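Local coordinates for putative cathepsin d (Ixodes ricinus, PDB 5N7N), which probably acts as an aspartic endopeptidase of the pepsin family and is seen as the zymogen, with its propeptide still attached, at residues S11-L16 with L35-Y40; L182-S187 with L336-L341; G225-S230 with T293-G298; L254-P259 with G323-E328; E287-V292 with L303-Y308. All coordinates share one frame; numbering follows the deposited sequence.

Overall arrangement
Contact 1 comes first along the chain, pinning propeptide helix 12-18 to the stretch that leads into strand 40-46, probably part of the mature enzyme. Contact 2 follows, closing a long loop from 182-187 to 336-341 that encloses the other three. Within it contacts 3 and 4 cross and contact 5 is nested inside contact 4, so the strands of these three, in the C-terminal lobe, interleave rather than run in sequence order. The centres of contacts 2 to 5 lie 13 to 19 Å apart, and all four meet round F294, F324, I255, L303 and F340. Contact 1 touches contact 2 through Y40 of strand 40-46, which packs on L182, R184 and D338; from contact 3 its nearest atoms are about 17 Å away.

Contact 1: residues S11-L16 with L35-Y40; sequences SVRKQL and LLDVVY. Unlike the reference sequence in segment 35-40: V39 (reference Glu).
S11 sets its CB 3.4 Å from L36 O and against CG2 of V39, while its hydroxyl serves as the N-cap of helix 12-18 in the propeptide: OG, placed between the backbone N and the carbonyl carbon (chi1 73°), accepts from K14 N. The same residue thus caps the helix and touches the chain leading to strand 40-46, probably the N-terminal segment of the mature enzyme. V12 follows with CG1 over the CD2 branch of L36, 3.7 Å away. At R13 the contact turns polar. Its backbone N donates to L36 O at 2.8 Å, and its side chain reaches the carboxylate of D37. The arginine chain leaves extended and folds at chi3 (-90°), which brings NH1 2.9 Å from D37 OD1 in a nearly straight salt-bridging bond. That carboxylate oxygen lies in the guanidinium plane and is met on its syn side, though somewhat out of the carboxylate plane. The other terminal nitrogen, NH2, makes a second salt bridge to E25, so the guanidinium is held between two acids that probably balance its charge. One turn further on, L16 completes the apolar edge loosely, with CD1 4.5 Å from L36 CD2.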
# COMPACT_ATOMS: atom_id res chain seq x y z
N SER A 11 12.38 -0.82 0.55
CA SER A 11 11.85 -0.78 -0.81
C SER A 11 12.96 -0.71 -1.85
O SER A 11 14.08 -0.29 -1.54
CB SER A 11 10.94 0.44 -0.98
OG SER A 11 11.71 1.62 -1.03
N VAL A 12 12.65 -1.08 -3.08
CA VAL A 12 13.64 -0.99 -4.16
C VAL A 12 13.94 0.47 -4.48
O VAL A 12 15.08 0.82 -4.78
CB VAL A 12 13.21 -1.77 -5.42
CG1 VAL A 12 14.23 -1.62 -6.54
CG2 VAL A 12 13.03 -3.25 -5.08
N ARG A 13 12.93 1.34 -4.40
CA ARG A 13 13.14 2.78 -4.55
C ARG A 13 14.18 3.31 -3.54
O ARG A 13 14.98 4.18 -3.88
CB ARG A 13 11.81 3.55 -4.41
CG ARG A 13 11.94 5.06 -4.25
CD ARG A 13 10.72 5.81 -4.75
NE ARG A 13 10.91 6.14 -6.16
CZ ARG A 13 10.19 5.69 -7.19
NH1 ARG A 13 9.13 4.89 -7.06
NH2 ARG A 13 10.55 6.10 -8.40
N LYS A 14 14.15 2.79 -2.32
CA LYS A 14 15.10 3.18 -1.28
C LYS A 14 16.51 2.64 -1.57
O LYS A 14 17.48 3.39 -1.58
CB LYS A 14 14.61 2.74 0.11
CG LYS A 14 15.32 3.46 1.25
CD LYS A 14 14.66 3.24 2.61
CE LYS A 14 15.25 4.12 3.71
NZ LYS A 14 16.74 4.05 3.80
N GLN A 15 16.61 1.34 -1.84
CA GLN A 15 17.88 0.73 -2.29
C GLN A 15 18.54 1.50 -3.45
O GLN A 15 19.76 1.65 -3.49
CB GLN A 15 17.68 -0.73 -2.69
CG GLN A 15 17.50 -1.66 -1.51
CD GLN A 15 17.06 -3.05 -1.95
OE1 GLN A 15 16.14 -3.20 -2.75
NE2 GLN A 15 17.72 -4.07 -1.42
N LEU A 16 17.72 1.98 -4.39
CA LEU A 16 18.22 2.81 -5.48
C LEU A 16 18.73 4.17 -5.00
O LEU A 16 19.80 4.60 -5.43
CB LEU A 16 17.14 2.97 -6.57
CG LEU A 16 16.88 1.67 -7.34
CD1 LEU A 16 15.64 1.77 -8.20
CD2 LEU A 16 18.08 1.31 -8.20
N LEU A 35 5.94 -1.38 -7.94
CA LEU A 35 6.73 -2.40 -7.25
C LEU A 35 8.03 -1.84 -6.66
O LEU A 35 8.59 -2.46 -5.77
CB LEU A 35 7.05 -3.56 -8.22
CG LEU A 35 5.85 -4.24 -8.88
CD1 LEU A 35 6.29 -5.40 -9.77
CD2 LEU A 35 4.87 -4.74 -7.84
N LEU A 36 8.48 -0.68 -7.13
CA LEU A 36 9.60 -0.01 -6.49
C LEU A 36 9.29 0.52 -5.09
O LEU A 36 10.22 0.74 -4.31
CB LEU A 36 10.10 1.16 -7.36
CG LEU A 36 10.51 0.83 -8.79
CD1 LEU A 36 10.93 2.08 -9.55
CD2 LEU A 36 11.64 -0.18 -8.80
N ASP A 37 8.00 0.71 -4.78
CA ASP A 37 7.53 1.40 -3.56
C ASP A 37 6.93 0.49 -2.49
O ASP A 37 6.67 0.94 -1.37
CB ASP A 37 6.47 2.45 -3.93
CG ASP A 37 7.03 3.55 -4.81
OD1 ASP A 37 8.14 4.03 -4.52
OD2 ASP A 37 6.38 3.95 -5.81
N VAL A 38 6.69 -0.76 -2.84
CA VAL A 38 6.05 -1.70 -1.93
C VAL A 38 7.02 -2.09 -0.82
O VAL A 38 8.22 -2.24 -1.05
CB VAL A 38 5.53 -2.96 -2.67
CG1 VAL A 38 4.46 -2.57 -3.68
CG2 VAL A 38 6.68 -3.74 -3.33
N VAL A 39 6.48 -2.21 0.40
CA VAL A 39 7.30 -2.35 1.60
C VAL A 39 6.88 -3.49 2.55
O VAL A 39 7.70 -3.90 3.36
CB VAL A 39 7.41 -0.98 2.31
CG1 VAL A 39 7.87 -1.08 3.76
CG2 VAL A 39 8.38 -0.07 1.55
N TYR A 40 5.66 -4.02 2.43
CA TYR A 40 5.17 -5.08 3.31
C TYR A 40 4.67 -6.30 2.53
O TYR A 40 3.85 -6.14 1.63
CB TYR A 40 4.01 -4.55 4.19
CG TYR A 40 4.44 -3.48 5.19
CD1 TYR A 40 4.86 -3.84 6.48
CD2 TYR A 40 4.41 -2.12 4.86
CE1 TYR A 40 5.25 -2.87 7.40
CE2 TYR A 40 4.80 -1.15 5.77
CZ TYR A 40 5.22 -1.52 7.04
OH TYR A 40 5.61 -0.56 7.94

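Contact 2: residues L182-S187 with L336-L341; sequences LNRDPS and LGDVFL. Unlike the reference sequence in segment 182-187: L182 (reference Arg).
L182 lays its CD1 branch over helix 338-341, touching D338 CB at 3.7 Å and L341 CB at 3.8 Å. The helix is the short one that follows the last strand of the C-terminal psi motif in pepsin-like peptidases, strand 334-336, and L182 ends strand 177-182, so the contact joins the end of a strand, and the loop after it, to the helix near the predicted active site. The two leucines run side by side and point the same way, whereas L182 and D338 meet at about a right angle. Water 1 lies between the backbones next to this apolar patch: L182 N donates to it at 2.8 Å, and the water is 2.9 Å from L341 O, within hydrogen-bonding reach.

Two residues on, R184 crosses D338 at nearly a right angle. The bend of its chain at chi2 (-132°) brings CD 3.3 Å from D338 OD1, and a further bend at chi3 turns the guanidinium so that NH1 also reaches OD1. NH1 and D338 OD1 form a salt bridge at a loose 3.3 Å, with the guanidinium and carboxylate planes close to parallel. The stronger partner of this aspartate is S253, whose OG bonds to OD2; the arginine's NH2 in turn bonds to the backbone O of D307. Each group of the ion pair is thus fixed by a third residue, which probably limits its rotation. Y40 also packs against L182, R184 and D338. Across one face of the guanidinium lies the helix backbone, with V339 CA 4.2 Å from R184 NE.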
# COMPACT_ATOMS: atom_id res chain seq x y z
N LEU A 182 0.45 -1.87 10.84
CA LEU A 182 1.75 -1.68 10.22
C LEU A 182 2.75 -1.15 11.22
O LEU A 182 2.58 -0.05 11.75
CB LEU A 182 1.67 -0.69 9.06
CG LEU A 182 0.82 -1.11 7.87
CD1 LEU A 182 0.92 -0.03 6.81
CD2 LEU A 182 1.23 -2.46 7.30
N ASN A 183 3.79 -1.94 11.46
CA ASN A 183 4.92 -1.54 12.28
C ASN A 183 6.07 -1.03 11.40
O ASN A 183 6.70 -1.81 10.69
CB ASN A 183 5.37 -2.72 13.13
CG ASN A 183 6.20 -2.30 14.30
OD1 ASN A 183 7.38 -2.04 14.15
ND2 ASN A 183 5.59 -2.23 15.48
N ARG A 184 6.34 0.27 11.45
CA ARG A 184 7.41 0.89 10.65
C ARG A 184 8.79 0.72 11.29
O ARG A 184 9.81 0.95 10.62
CB ARG A 184 7.15 2.38 10.39
CG ARG A 184 5.72 2.72 10.01
CD ARG A 184 5.62 3.63 8.79
NE ARG A 184 6.33 4.89 8.95
CZ ARG A 184 7.43 5.28 8.29
NH1 ARG A 184 8.01 4.51 7.36
NH2 ARG A 184 7.96 6.47 8.56
N ASP A 185 8.81 0.36 12.58
CA ASP A 185 10.04 0.12 13.35
C ASP A 185 10.90 -0.95 12.65
O ASP A 185 10.38 -2.01 12.28
CB ASP A 185 9.66 -0.37 14.77
CG ASP A 185 10.77 -0.19 15.80
OD1 ASP A 185 11.94 -0.55 15.54
OD2 ASP A 185 10.44 0.26 16.92
N PRO A 186 12.21 -0.66 12.43
CA PRO A 186 13.09 -1.65 11.80
C PRO A 186 13.41 -2.85 12.70
O PRO A 186 13.52 -3.98 12.20
CB PRO A 186 14.38 -0.86 11.53
CG PRO A 186 14.38 0.21 12.58
CD PRO A 186 12.94 0.59 12.74
N SER A 187 13.55 -2.60 14.00
CA SER A 187 14.03 -3.58 14.98
C SER A 187 13.11 -4.79 15.16
O SER A 187 13.55 -5.93 15.03
CB SER A 187 14.25 -2.90 16.34
OG SER A 187 14.96 -1.68 16.20
N LEU A 336 -2.70 7.89 0.78
CA LEU A 336 -2.15 7.70 2.12
C LEU A 336 -1.40 6.38 2.22
O LEU A 336 -2.01 5.31 2.31
CB LEU A 336 -3.24 7.81 3.19
CG LEU A 336 -4.01 9.14 3.24
CD1 LEU A 336 -5.05 9.08 4.34
CD2 LEU A 336 -3.11 10.35 3.44
N GLY A 337 -0.07 6.47 2.19
CA GLY A 337 0.83 5.33 2.36
C GLY A 337 1.06 4.99 3.83
O GLY A 337 0.33 5.47 4.70
N ASP A 338 2.08 4.17 4.09
CA ASP A 338 2.37 3.74 5.46
C ASP A 338 2.84 4.86 6.40
O ASP A 338 2.73 4.73 7.62
CB ASP A 338 3.30 2.50 5.52
CG ASP A 338 4.76 2.78 5.12
OD1 ASP A 338 5.40 3.76 5.55
OD2 ASP A 338 5.30 1.97 4.36
N VAL A 339 3.31 5.98 5.84
CA VAL A 339 3.62 7.16 6.67
C VAL A 339 2.39 7.56 7.48
O VAL A 339 2.52 7.94 8.65
CB VAL A 339 4.13 8.35 5.85
CG1 VAL A 339 4.21 9.61 6.71
CG2 VAL A 339 5.51 8.04 5.28
N PHE A 340 1.21 7.48 6.85
CA PHE A 340 -0.07 7.65 7.52
C PHE A 340 -0.57 6.38 8.19
O PHE A 340 -1.12 6.46 9.29
CB PHE A 340 -1.15 8.16 6.57
CG PHE A 340 -2.37 8.67 7.28
CD1 PHE A 340 -2.39 9.97 7.81
CD2 PHE A 340 -3.48 7.86 7.48
CE1 PHE A 340 -3.50 10.44 8.48
CE2 PHE A 340 -4.59 8.32 8.16
CZ PHE A 340 -4.60 9.62 8.66
N LEU A 341 -0.43 5.23 7.53
CA LEU A 341 -1.03 3.98 8.03
C LEU A 341 -0.22 3.23 9.09
O LEU A 341 -0.70 2.24 9.63
CB LEU A 341 -1.32 3.04 6.86
CG LEU A 341 -2.29 3.57 5.81
CD1 LEU A 341 -2.16 2.77 4.52
CD2 LEU A 341 -3.73 3.54 6.29
O HOH W 1 -0.68 0.49 11.94

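Contact 3: residues G225-S230 with T293-G298; sequences GVKSVS and TFTISG
T293 and K227 hold each other through a pair of backbone bonds: T293 N donates to K227 O at 2.7 Å, and K227 N returns one to T293 O at 3.0 Å. Further along, T295 N reaches G225 O at 2.9 Å. Between these, V226 and F294 form a non-hydrogen-bonded pair, where V226 CA also makes a CA-H...O contact of 3.3 Å with T293 O. The two strands, 219-228 and 292-296, run antiparallel in the C-terminal lobe of the pepsin fold, where 292-296 turns back at once into strand 299-303.

On the face that carries V226 and F294 the two side chains lie side by side. With CG1 anti to the backbone N (chi1 -173°), the valine carries that methyl over the phenylalanine ring, 4.1 Å from its centroid and 16° off the normal, a CH-pi contact. CG2 lies on the same side of the ring, past its rim, 3.7 Å from F294 CE2. F340 approaches the same ring edge-to-face from helix 338-341. On the other face K227 extends past T293, its CG 4.0 Å from T293 CB, and its NZ goes on to a salt bridge with E300. T293 OG1 hydrogen-bonds with S302 OG of strand 299-303.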
# COMPACT_ATOMS: atom_id res chain seq x y z
N GLY A 225 -9.83 18.53 5.51
CA GLY A 225 -8.74 19.48 5.32
C GLY A 225 -7.37 18.92 5.66
O GLY A 225 -7.24 17.88 6.31
N VAL A 226 -6.33 19.61 5.20
CA VAL A 226 -4.97 19.26 5.52
C VAL A 226 -4.25 20.52 5.93
O VAL A 226 -4.36 21.55 5.26
CB VAL A 226 -4.23 18.62 4.32
CG1 VAL A 226 -2.86 18.10 4.75
CG2 VAL A 226 -5.07 17.49 3.71
N LYS A 227 -3.50 20.45 7.02
CA LYS A 227 -2.88 21.66 7.57
C LYS A 227 -1.64 21.38 8.38
O LYS A 227 -1.43 20.27 8.88
CB LYS A 227 -3.87 22.38 8.47
CG LYS A 227 -4.35 21.54 9.65
CD LYS A 227 -5.34 22.30 10.54
CE LYS A 227 -5.81 21.42 11.69
NZ LYS A 227 -6.92 22.04 12.47
N SER A 228 -0.85 22.43 8.52
CA SER A 228 0.23 22.46 9.48
C SER A 228 0.27 23.83 10.12
O SER A 228 0.16 24.87 9.47
CB SER A 228 1.57 22.17 8.82
OG SER A 228 2.56 22.02 9.81
N VAL A 229 0.51 23.80 11.42
CA VAL A 229 0.31 24.94 12.28
C VAL A 229 1.48 24.99 13.26
O VAL A 229 1.85 23.97 13.84
CB VAL A 229 -1.06 24.75 12.96
CG1 VAL A 229 -0.99 24.84 14.48
CG2 VAL A 229 -2.07 25.70 12.34
N SER A 230 2.06 26.17 13.43
CA SER A 230 3.27 26.32 14.21
C SER A 230 3.29 27.65 14.96
O SER A 230 2.88 28.68 14.42
CB SER A 230 4.49 26.23 13.28
OG SER A 230 5.70 26.66 13.89
N THR A 293 -1.49 17.70 9.82
CA THR A 293 -2.75 17.13 10.29
C THR A 293 -3.75 16.94 9.16
O THR A 293 -3.91 17.82 8.31
CB THR A 293 -3.35 18.04 11.38
OG1 THR A 293 -2.45 18.09 12.49
CG2 THR A 293 -4.70 17.52 11.85
N PHE A 294 -4.44 15.80 9.20
CA PHE A 294 -5.50 15.45 8.26
C PHE A 294 -6.79 15.38 9.03
O PHE A 294 -6.91 14.60 9.97
CB PHE A 294 -5.24 14.07 7.62
CG PHE A 294 -4.15 14.09 6.59
CD1 PHE A 294 -2.82 14.07 6.97
CD2 PHE A 294 -4.46 14.16 5.24
CE1 PHE A 294 -1.81 14.12 6.02
CE2 PHE A 294 -3.46 14.21 4.28
CZ PHE A 294 -2.13 14.20 4.68
N THR A 295 -7.77 16.18 8.62
CA THR A 295 -9.05 16.15 9.31
C THR A 295 -9.99 15.23 8.55
O THR A 295 -10.30 15.47 7.38
CB THR A 295 -9.63 17.57 9.49
OG1 THR A 295 -8.76 18.32 10.35
CG2 THR A 295 -11.01 17.52 10.12
N ILE A 296 -10.44 14.18 9.23
CA ILE A 296 -11.30 13.16 8.63
C ILE A 296 -12.52 12.93 9.52
O ILE A 296 -12.37 12.58 10.70
CB ILE A 296 -10.55 11.83 8.43
CG1 ILE A 296 -9.26 12.05 7.63
CG2 ILE A 296 -11.45 10.81 7.73
CD1 ILE A 296 -8.34 10.85 7.58
N SER A 297 -13.70 13.11 8.93
CA SER A 297 -14.99 13.00 9.63
C SER A 297 -15.07 13.91 10.87
O SER A 297 -15.53 13.49 11.93
CB SER A 297 -15.29 11.54 9.97
OG SER A 297 -15.53 10.82 8.78
N GLY A 298 -14.57 15.13 10.71
CA GLY A 298 -14.53 16.12 11.80
C GLY A 298 -13.41 15.94 12.82
O GLY A 298 -13.31 16.74 13.74

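Contact 4: residues L254-P259 with G323-E328; sequences LITGPP and GFMGLE
I255 and F324 project side by side from neighbouring strands, with the isoleucine reaching the rim of the aromatic ring. Its CG2 methyl is near the ring plane, 3.7 Å from F324 CD1, while CD1 at the end of the longer branch is equally far from F324 CE1. Strand 255-257 belongs to the psi motif of the C-terminal lobe, pairing antiparallel with strand 334-336 on one edge; strand 318-326 joins it in parallel on the other. Backbone bonds pass alternately between the two chains, from I255 N to G323 O, from M325 N to I255 O, from G257 N to M325 O and from L327 N to G257 O.

The opposite face carries T256 and M325. The methionine CG sits between its backbone N and carbonyl carbon (chi1 51°), and with chi2 extended this sends CG and SD toward L254, whose CD1 crosses them obliquely, 3.8 Å from M325 CG. T256 also slants across L327, and their meeting is tight: CG2 is only 3.4 Å from L327 CB, shorter than usual carbon contact. Where the strands end, helix 259-268 starts. There the backbones come so close that P259 CA is 3.7 Å from G326 CA, leaving little room beside this glycine. The proline ring turns across E328 at about a right angle, its CG 3.8 Å from E328 CB.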
# COMPACT_ATOMS: atom_id res chain seq x y z
N LEU A 254 5.19 6.76 1.10
CA LEU A 254 5.03 8.21 1.20
C LEU A 254 3.56 8.63 1.15
O LEU A 254 2.67 7.85 0.78
CB LEU A 254 5.84 8.97 0.13
CG LEU A 254 7.36 8.77 -0.09
CD1 LEU A 254 8.11 10.10 -0.26
CD2 LEU A 254 8.06 7.96 0.99
N ILE A 255 3.31 9.85 1.60
CA ILE A 255 2.02 10.47 1.38
C ILE A 255 2.19 11.31 0.13
O ILE A 255 3.16 12.04 -0.05
CB ILE A 255 1.54 11.29 2.59
CG1 ILE A 255 1.06 10.33 3.69
CG2 ILE A 255 0.39 12.22 2.22
CD1 ILE A 255 1.05 10.98 5.06
N THR A 256 1.21 11.18 -0.72
CA THR A 256 1.26 11.74 -2.03
C THR A 256 0.02 12.62 -2.15
O THR A 256 -1.03 12.24 -1.67
CB THR A 256 1.34 10.56 -3.03
OG1 THR A 256 2.72 10.34 -3.38
CG2 THR A 256 0.58 10.82 -4.22
N GLY A 257 0.15 13.79 -2.77
CA GLY A 257 -1.00 14.70 -2.97
C GLY A 257 -0.83 15.59 -4.19
O GLY A 257 0.16 15.47 -4.89
N PRO A 258 -1.80 16.51 -4.43
CA PRO A 258 -1.65 17.50 -5.50
C PRO A 258 -0.35 18.30 -5.36
O PRO A 258 -0.13 18.89 -4.31
CB PRO A 258 -2.88 18.41 -5.34
CG PRO A 258 -3.81 17.70 -4.43
CD PRO A 258 -2.98 16.77 -3.59
N PRO A 259 0.51 18.30 -6.40
CA PRO A 259 1.87 18.85 -6.32
C PRO A 259 2.04 20.25 -5.73
O PRO A 259 2.85 20.43 -4.82
CB PRO A 259 2.33 18.84 -7.78
CG PRO A 259 1.64 17.66 -8.34
CD PRO A 259 0.28 17.65 -7.70
N GLY A 323 8.39 12.89 4.05
CA GLY A 323 7.50 11.81 3.62
C GLY A 323 6.26 12.25 2.85
O GLY A 323 5.32 11.47 2.73
N PHE A 324 6.25 13.49 2.35
CA PHE A 324 5.19 14.00 1.48
C PHE A 324 5.81 14.37 0.15
O PHE A 324 6.79 15.13 0.12
CB PHE A 324 4.55 15.27 2.07
CG PHE A 324 4.06 15.12 3.48
CD1 PHE A 324 2.78 14.63 3.74
CD2 PHE A 324 4.86 15.50 4.55
CE1 PHE A 324 2.33 14.49 5.04
CE2 PHE A 324 4.40 15.38 5.86
CZ PHE A 324 3.14 14.87 6.11
N MET A 325 5.25 13.86 -0.95
CA MET A 325 5.57 14.42 -2.27
C MET A 325 4.38 14.53 -3.21
O MET A 325 3.35 13.89 -3.05
CB MET A 325 6.76 13.74 -2.96
CG MET A 325 6.71 12.23 -3.06
SD MET A 325 8.20 11.65 -3.91
CE MET A 325 7.77 11.96 -5.62
N GLY A 326 4.55 15.44 -4.17
CA GLY A 326 3.54 15.72 -5.15
C GLY A 326 3.46 14.59 -6.15
O GLY A 326 4.48 14.04 -6.56
N LEU A 327 2.23 14.22 -6.50
CA LEU A 327 1.97 13.37 -7.64
C LEU A 327 0.67 13.82 -8.27
O LEU A 327 -0.40 13.65 -7.68
CB LEU A 327 1.83 11.92 -7.21
CG LEU A 327 1.44 10.89 -8.27
CD1 LEU A 327 2.35 10.99 -9.49
CD2 LEU A 327 1.51 9.51 -7.66
N GLU A 328 0.78 14.38 -9.47
CA GLU A 328 -0.40 14.82 -10.20
C GLU A 328 -1.14 13.64 -10.84
O GLU A 328 -0.53 12.75 -11.45
CB GLU A 328 -0.01 15.83 -11.29
CG GLU A 328 -1.19 16.54 -11.96
CD GLU A 328 -0.77 17.28 -13.21
OE1 GLU A 328 -1.64 17.73 -13.98
OE2 GLU A 328 0.45 17.40 -13.45

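Contact 5: residues E287-V292 with L303-Y308; sequences ESLPNV and LRSKDY
At the base of the hairpin formed by strands 292-296 and 299-303, V292 and L303 make an antiparallel hydrogen-bonded pair: L303 N donates to V292 O at 2.7 Å and V292 N to L303 O at 3.0 Å. From here the chain passes straight into helix 305-308, and this short helix folds back on the loop that leads into the hairpin. Y308 is the main link. Its CG stands between backbone N and carbonyl carbon (chi1 67°), swinging the ring toward the loop, where OH donates to P290 O at 2.7 Å. That carbonyl oxygen is at the ring edge and in the ring plane, while the hydroxyl approaches it tilted 19° from the carbonyl plane. L289 CB presses on the same OH at 3.3 Å and also touches S305 CB, so the hydroxyl meets both the leucine and the proline carbonyl. Within the helix, S305 CA covers one face of the ring toward its rim, and V292 CG2 comes obliquely to Y308 CE2 at 4.0 Å.

On the outer side N291 OD1 lies 3.6 Å from R304 CG, the two side chains pointing the same way. R304 is the N-cap residue. Its N bonds to D307 OD2, which it meets from above the carboxylate plane, and NH1 makes a salt bridge with D307 OD1, bracing the helix start. Around this unit, Y308 and L303 pack on V339 and F340 of helix 338-341, V292 and L303 touch F324 of strand 318-326, and N291 O takes a hydrogen bond from S228 OG of strand 219-228.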
# COMPACT_ATOMS: atom_id res chain seq x y z
N GLU A 287 13.63 18.62 15.42
CA GLU A 287 12.95 18.72 16.72
C GLU A 287 11.70 19.63 16.69
O GLU A 287 10.63 19.21 17.13
CB GLU A 287 13.94 19.12 17.86
CG GLU A 287 14.21 20.62 18.11
CD GLU A 287 14.97 21.35 17.00
OE1 GLU A 287 15.27 20.76 15.94
OE2 GLU A 287 15.26 22.54 17.18
N SER A 288 11.83 20.82 16.11
CA SER A 288 10.76 21.83 16.14
C SER A 288 9.97 21.92 14.82
O SER A 288 9.35 22.95 14.53
CB SER A 288 11.35 23.20 16.52
OG SER A 288 12.28 23.66 15.55
N LEU A 289 9.99 20.84 14.02
CA LEU A 289 9.16 20.76 12.83
C LEU A 289 7.71 20.55 13.27
O LEU A 289 7.44 19.70 14.12
CB LEU A 289 9.57 19.58 11.95
CG LEU A 289 10.88 19.64 11.18
CD1 LEU A 289 11.13 18.27 10.56
CD2 LEU A 289 10.88 20.72 10.12
N PRO A 290 6.77 21.30 12.66
CA PRO A 290 5.38 21.23 13.13
C PRO A 290 4.68 19.94 12.72
O PRO A 290 5.10 19.28 11.77
CB PRO A 290 4.73 22.43 12.45
CG PRO A 290 5.50 22.63 11.19
CD PRO A 290 6.91 22.17 11.47
N ASN A 291 3.62 19.60 13.44
CA ASN A 291 2.74 18.51 13.04
C ASN A 291 2.04 18.87 11.72
O ASN A 291 1.83 20.06 11.40
CB ASN A 291 1.69 18.20 14.12
CG ASN A 291 2.28 17.54 15.37
OD1 ASN A 291 3.48 17.24 15.46
ND2 ASN A 291 1.43 17.30 16.35
N VAL A 292 1.74 17.83 10.94
CA VAL A 292 0.91 17.95 9.76
C VAL A 292 -0.33 17.11 10.04
O VAL A 292 -0.23 15.95 10.44
CB VAL A 292 1.65 17.46 8.50
CG1 VAL A 292 0.73 17.45 7.30
CG2 VAL A 292 2.87 18.33 8.24
N LEU A 303 0.23 14.10 12.39
CA LEU A 303 1.51 13.44 12.16
C LEU A 303 2.65 14.26 12.72
O LEU A 303 2.88 15.40 12.32
CB LEU A 303 1.75 13.17 10.67
CG LEU A 303 0.76 12.23 9.98
CD1 LEU A 303 0.99 12.23 8.48
CD2 LEU A 303 0.86 10.82 10.56
N ARG A 304 3.38 13.66 13.66
CA ARG A 304 4.60 14.22 14.22
C ARG A 304 5.75 14.05 13.22
O ARG A 304 5.69 13.18 12.35
CB ARG A 304 4.91 13.52 15.56
CG ARG A 304 3.98 13.94 16.71
CD ARG A 304 3.45 12.80 17.57
NE ARG A 304 4.51 11.96 18.16
CZ ARG A 304 4.82 10.70 17.81
NH1 ARG A 304 4.18 10.05 16.83
NH2 ARG A 304 5.81 10.08 18.45
N SER A 305 6.79 14.88 13.32
CA SER A 305 7.95 14.76 12.43
C SER A 305 8.66 13.40 12.56
O SER A 305 9.21 12.90 11.59
CB SER A 305 8.94 15.90 12.65
OG SER A 305 9.56 15.83 13.92
N LYS A 306 8.64 12.83 13.76
CA LYS A 306 9.08 11.46 13.99
C LYS A 306 8.35 10.45 13.08
O LYS A 306 8.92 9.44 12.67
CB LYS A 306 8.88 11.07 15.47
N ASP A 307 7.08 10.73 12.78
CA ASP A 307 6.27 9.91 11.87
C ASP A 307 6.55 10.16 10.40
O ASP A 307 6.54 9.21 9.62
CB ASP A 307 4.75 10.13 12.10
CG ASP A 307 4.31 9.87 13.54
OD1 ASP A 307 4.90 8.98 14.19
OD2 ASP A 307 3.36 10.55 14.01
N TYR A 308 6.78 11.41 10.00
CA TYR A 308 6.77 11.77 8.57
C TYR A 308 8.13 12.03 7.93
O TYR A 308 8.21 12.14 6.70
CB TYR A 308 5.81 12.95 8.27
CG TYR A 308 6.16 14.31 8.84
CD1 TYR A 308 7.27 15.02 8.39
CD2 TYR A 308 5.32 14.92 9.79
CE1 TYR A 308 7.57 16.27 8.90
CE2 TYR A 308 5.61 16.18 10.30
CZ TYR A 308 6.73 16.85 9.86
OH TYR A 308 7.05 18.10 10.35